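Dioxygenase (Pseudomonas brassicacearum, PDB 5V2D) probably cleaves the central double bond of lignin-derived stilbenes with dioxygen at an iron centre, as carotenoid cleavage oxygenases do with their polyenes. Local coordinates at residues 293-298 with 357-362. Sequence-based numbering, arbitrary orientation.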
ATOM      1  N   TRP A 293     -12.273 -21.357  -7.604  1.00 35.93           N
ATOM      2  CA  TRP A 293     -12.203 -20.873  -6.216  1.00 35.64           C
ATOM      3  C   TRP A 293     -11.432 -21.812  -5.313  1.00 36.42           C
ATOM      4  O   TRP A 293     -11.574 -23.060  -5.412  1.00 33.46           O
ATOM      5  CB  TRP A 293     -13.612 -20.680  -5.701  1.00 37.22           C
ATOM      6  CG  TRP A 293     -14.283 -19.492  -6.405  1.00 36.40           C
ATOM      7  CD1 TRP A 293     -15.073 -19.549  -7.530  1.00 37.47           C
ATOM      8  CD2 TRP A 293     -14.198 -18.123  -6.045  1.00 36.20           C
ATOM      9  NE1 TRP A 293     -15.465 -18.307  -7.875  1.00 37.73           N
ATOM     10  CE2 TRP A 293     -14.962 -17.404  -6.985  1.00 36.54           C
ATOM     11  CE3 TRP A 293     -13.559 -17.424  -5.008  1.00 36.50           C
ATOM     12  CZ2 TRP A 293     -15.126 -16.005  -6.926  1.00 36.18           C
ATOM     13  CZ3 TRP A 293     -13.734 -16.002  -4.954  1.00 35.79           C
ATOM     14  CH2 TRP A 293     -14.496 -15.344  -5.907  1.00 34.94           C
ATOM     15  N   PHE A 294     -10.584 -21.260  -4.456  1.00 32.60           N
ATOM     16  CA  PHE A 294      -9.861 -22.072  -3.509  1.00 33.00           C
ATOM     17  C   PHE A 294     -10.089 -21.467  -2.137  1.00 35.46           C
ATOM     18  O   PHE A 294     -10.254 -20.223  -2.004  1.00 34.85           O
ATOM     19  CB  PHE A 294      -8.397 -22.081  -3.796  1.00 33.16           C
ATOM     20  CG  PHE A 294      -8.014 -22.791  -5.072  1.00 34.14           C
ATOM     21  CD1 PHE A 294      -7.543 -24.101  -5.039  1.00 33.53           C
ATOM     22  CD2 PHE A 294      -8.101 -22.115  -6.294  1.00 33.50           C
ATOM     23  CE1 PHE A 294      -7.188 -24.747  -6.204  1.00 35.32           C
ATOM     24  CE2 PHE A 294      -7.827 -22.735  -7.492  1.00 35.05           C
ATOM     25  CZ  PHE A 294      -7.312 -24.060  -7.456  1.00 36.09           C
ATOM     26  N   LYS A 295     -10.030 -22.286  -1.100  1.00 34.74           N
ATOM     27  CA  LYS A 295     -10.283 -21.886   0.263  1.00 37.84           C
ATOM     28  C   LYS A 295      -9.130 -22.177   1.169  1.00 37.66           C
ATOM     29  O   LYS A 295      -8.683 -23.315   1.262  1.00 39.72           O
ATOM     30  CB  LYS A 295     -11.439 -22.697   0.841  1.00 42.76           C
ATOM     31  CG  LYS A 295     -12.762 -22.371   0.223  1.00 51.08           C
ATOM     32  CD  LYS A 295     -13.779 -23.427   0.694  1.00 56.08           C
ATOM     33  CE  LYS A 295     -15.197 -22.865   0.862  1.00 62.40           C
ATOM     34  NZ  LYS A 295     -16.038 -24.014   0.507  1.00 66.18           N
ATOM     35  N   GLY A 296      -8.763 -21.194   1.978  1.00 35.15           N
ATOM     36  CA  GLY A 296      -7.724 -21.311   2.974  1.00 33.89           C
ATOM     37  C   GLY A 296      -8.344 -21.278   4.375  1.00 35.63           C
ATOM     38  O   GLY A 296      -9.545 -21.269   4.528  1.00 41.00           O
ATOM     39  N   PRO A 297      -7.518 -21.296   5.404  1.00 36.41           N
ATOM     40  CA  PRO A 297      -7.983 -21.253   6.768  1.00 39.87           C
ATOM     41  C   PRO A 297      -8.852 -20.081   7.154  1.00 42.31           C
ATOM     42  O   PRO A 297      -8.746 -18.950   6.617  1.00 41.73           O
ATOM     43  CB  PRO A 297      -6.674 -21.165   7.585  1.00 41.09           C
ATOM     44  CG  PRO A 297      -5.639 -21.811   6.708  1.00 40.05           C
ATOM     45  CD  PRO A 297      -6.050 -21.448   5.323  1.00 38.39           C
ATOM     46  N   MET A 298      -9.667 -20.327   8.173  1.00 40.16           N
ATOM     47  CA  MET A 298     -10.462 -19.282   8.773  1.00 42.36           C
ATOM     48  C   MET A 298      -9.622 -18.486   9.733  1.00 40.08           C
ATOM     49  O   MET A 298      -8.563 -18.916  10.169  1.00 39.66           O
ATOM     50  CB  MET A 298     -11.647 -19.866   9.538  1.00 48.20           C
ATOM     51  CG  MET A 298     -12.559 -20.712   8.661  1.00 49.87           C
ATOM     52  SD  MET A 298     -13.964 -21.426   9.588  1.00 54.86           S
ATOM     53  CE  MET A 298     -13.284 -21.863  11.207  1.00 51.02           C
ATOM     54  N   GLY A 357      -7.985 -32.214  -7.156  1.00 54.78           N
ATOM     55  CA  GLY A 357      -9.390 -32.380  -6.713  1.00 59.10           C
ATOM     56  C   GLY A 357      -9.809 -31.383  -5.626  1.00 58.53           C
ATOM     57  O   GLY A 357     -10.950 -31.176  -5.431  1.00 58.07           O
ATOM     58  N   ARG A 358      -8.835 -30.737  -4.980  1.00 62.19           N
ATOM     59  CA  ARG A 358      -8.979 -30.148  -3.686  1.00 69.82           C
ATOM     60  C   ARG A 358      -8.960 -28.625  -3.943  1.00 59.61           C
ATOM     61  O   ARG A 358      -8.079 -27.959  -4.554  1.00 53.31           O
ATOM     62  CB  ARG A 358      -7.906 -30.480  -2.610  1.00 82.65           C
ATOM     63  CG  ARG A 358      -7.179 -31.817  -2.635  1.00 92.75           C
ATOM     64  CD  ARG A 358      -5.791 -31.649  -1.991  1.00105.75           C
ATOM     65  NE  ARG A 358      -4.839 -30.986  -2.909  1.00118.80           N
ATOM     66  CZ  ARG A 358      -4.474 -29.681  -2.934  1.00125.32           C
ATOM     67  NH1 ARG A 358      -3.606 -29.258  -3.857  1.00123.89           N
ATOM     68  NH2 ARG A 358      -4.942 -28.786  -2.060  1.00133.21           N
ATOM     69  N   ASP A 359     -10.027 -28.149  -3.383  1.00 55.95           N
ATOM     70  CA  ASP A 359     -10.426 -26.815  -3.094  1.00 58.81           C
ATOM     71  C   ASP A 359      -9.634 -26.138  -1.941  1.00 53.05           C
ATOM     72  O   ASP A 359      -9.501 -24.925  -1.933  1.00 51.50           O
ATOM     73  CB  ASP A 359     -11.750 -27.132  -2.401  1.00 66.22           C
ATOM     74  CG  ASP A 359     -12.777 -26.172  -2.626  1.00 67.95           C
ATOM     75  OD1 ASP A 359     -13.637 -26.010  -1.744  1.00 72.85           O
ATOM     76  OD2 ASP A 359     -12.848 -25.645  -3.750  1.00 81.14           O
ATOM     77  N   GLU A 360      -9.161 -26.953  -0.994  1.00 49.73           N
ATOM     78  CA  GLU A 360      -8.633 -26.505   0.313  1.00 56.70           C
ATOM     79  C   GLU A 360      -7.133 -26.279   0.167  1.00 52.28           C
ATOM     80  O   GLU A 360      -6.456 -27.097  -0.419  1.00 51.43           O
ATOM     81  CB  GLU A 360      -8.882 -27.541   1.415  1.00 64.16           C
ATOM     82  CG  GLU A 360     -10.304 -28.120   1.455  1.00 79.10           C
ATOM     83  CD  GLU A 360     -11.296 -27.322   2.306  1.00 89.94           C
ATOM     84  OE1 GLU A 360     -11.039 -27.250   3.525  1.00105.91           O
ATOM     85  OE2 GLU A 360     -12.353 -26.806   1.809  1.00 99.14           O
ATOM     86  N   VAL A 361      -6.619 -25.156   0.654  1.00 48.35           N
ATOM     87  CA  VAL A 361      -5.178 -24.857   0.568  1.00 45.69           C
ATOM     88  C   VAL A 361      -4.717 -24.437   1.925  1.00 39.74           C
ATOM     89  O   VAL A 361      -5.450 -23.774   2.708  1.00 39.36           O
ATOM     90  CB  VAL A 361      -4.838 -23.726  -0.463  1.00 49.07           C
ATOM     91  CG1 VAL A 361      -5.088 -24.201  -1.884  1.00 50.31           C
ATOM     92  CG2 VAL A 361      -5.719 -22.497  -0.273  1.00 51.64           C
ATOM     93  N   GLU A 362      -3.488 -24.826   2.208  1.00 39.97           N
ATOM     94  CA  GLU A 362      -2.779 -24.357   3.340  1.00 44.09           C
ATOM     95  C   GLU A 362      -1.501 -23.622   2.902  1.00 41.56           C
ATOM     96  O   GLU A 362      -0.784 -24.099   2.050  1.00 38.34           O
ATOM     97  CB  GLU A 362      -2.532 -25.498   4.303  1.00 51.51           C
ATOM     98  CG  GLU A 362      -3.752 -25.530   5.240  1.00 64.59           C
ATOM     99  CD  GLU A 362      -3.803 -26.705   6.174  1.00 74.45           C
ATOM    100  OE1 GLU A 362      -2.751 -27.136   6.716  1.00 82.43           O
ATOM    101  OE2 GLU A 362      -4.934 -27.189   6.369  1.00 80.52           O
TER
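Lys295 grips the loop 357-362 with both of its backbone polar atoms: its N donates to Asp359 O at 2.8 Å, with 168° at the hydrogen, and its O accepts the N-H of Val361, also at 2.8 Å. The two bonds flank Glu360, which makes a single parallel beta bridge with Lys295, and the paths of the two segments diverge by 40°. The carbonyls work twice: Asp359 O also receives a CA-H...O contact from Phe294 CA, and Lys295 O one from Glu360 CA, at 3.3 Å.

The tight side is the one carrying Phe294 and Val361, both buried. The phenyl ring lies obliquely to the loop, its CD1 4.0 Å from Val361 CG1 and its CE1 3.7 Å from Arg358 O. With Val361 CG1 anti to its carbonyl carbon (chi1 -69°), the other methyl, CG2, comes to 3.4 Å from Lys295 O. Replacing Phe294 by an alanine would probably open a gap beside Val361 CG1 and take an edge-to-face partner from Phe352.

On the looser, more exposed side the Lys295 chain, bent at chi3 and chi4, crosses the Asp359 side chain. Its ammonium NZ makes a long salt bridge to Asp359 OD1 at 3.8 Å, and Glu360 OE2, 4.8 Å from NZ and not in contact with it, may add some negative potential.

The contact lies at the protein surface and joins two antiparallel sheets, an arrangement consistent with neighbouring blades of the family's beta-propeller. The loop 357-362 follows strand 345-353, leads into strand 364-365 and runs alongside strand 292-298, an edge strand of the other sheet. That strand is backed by strand 276-283 through backbone hydrogen bonds between Phe294 and Phe279 and between Gly296 and Gln277, while Phe294 packs edge-to-face on Phe352 and Val361 touches Trp350, both on strand 345-353.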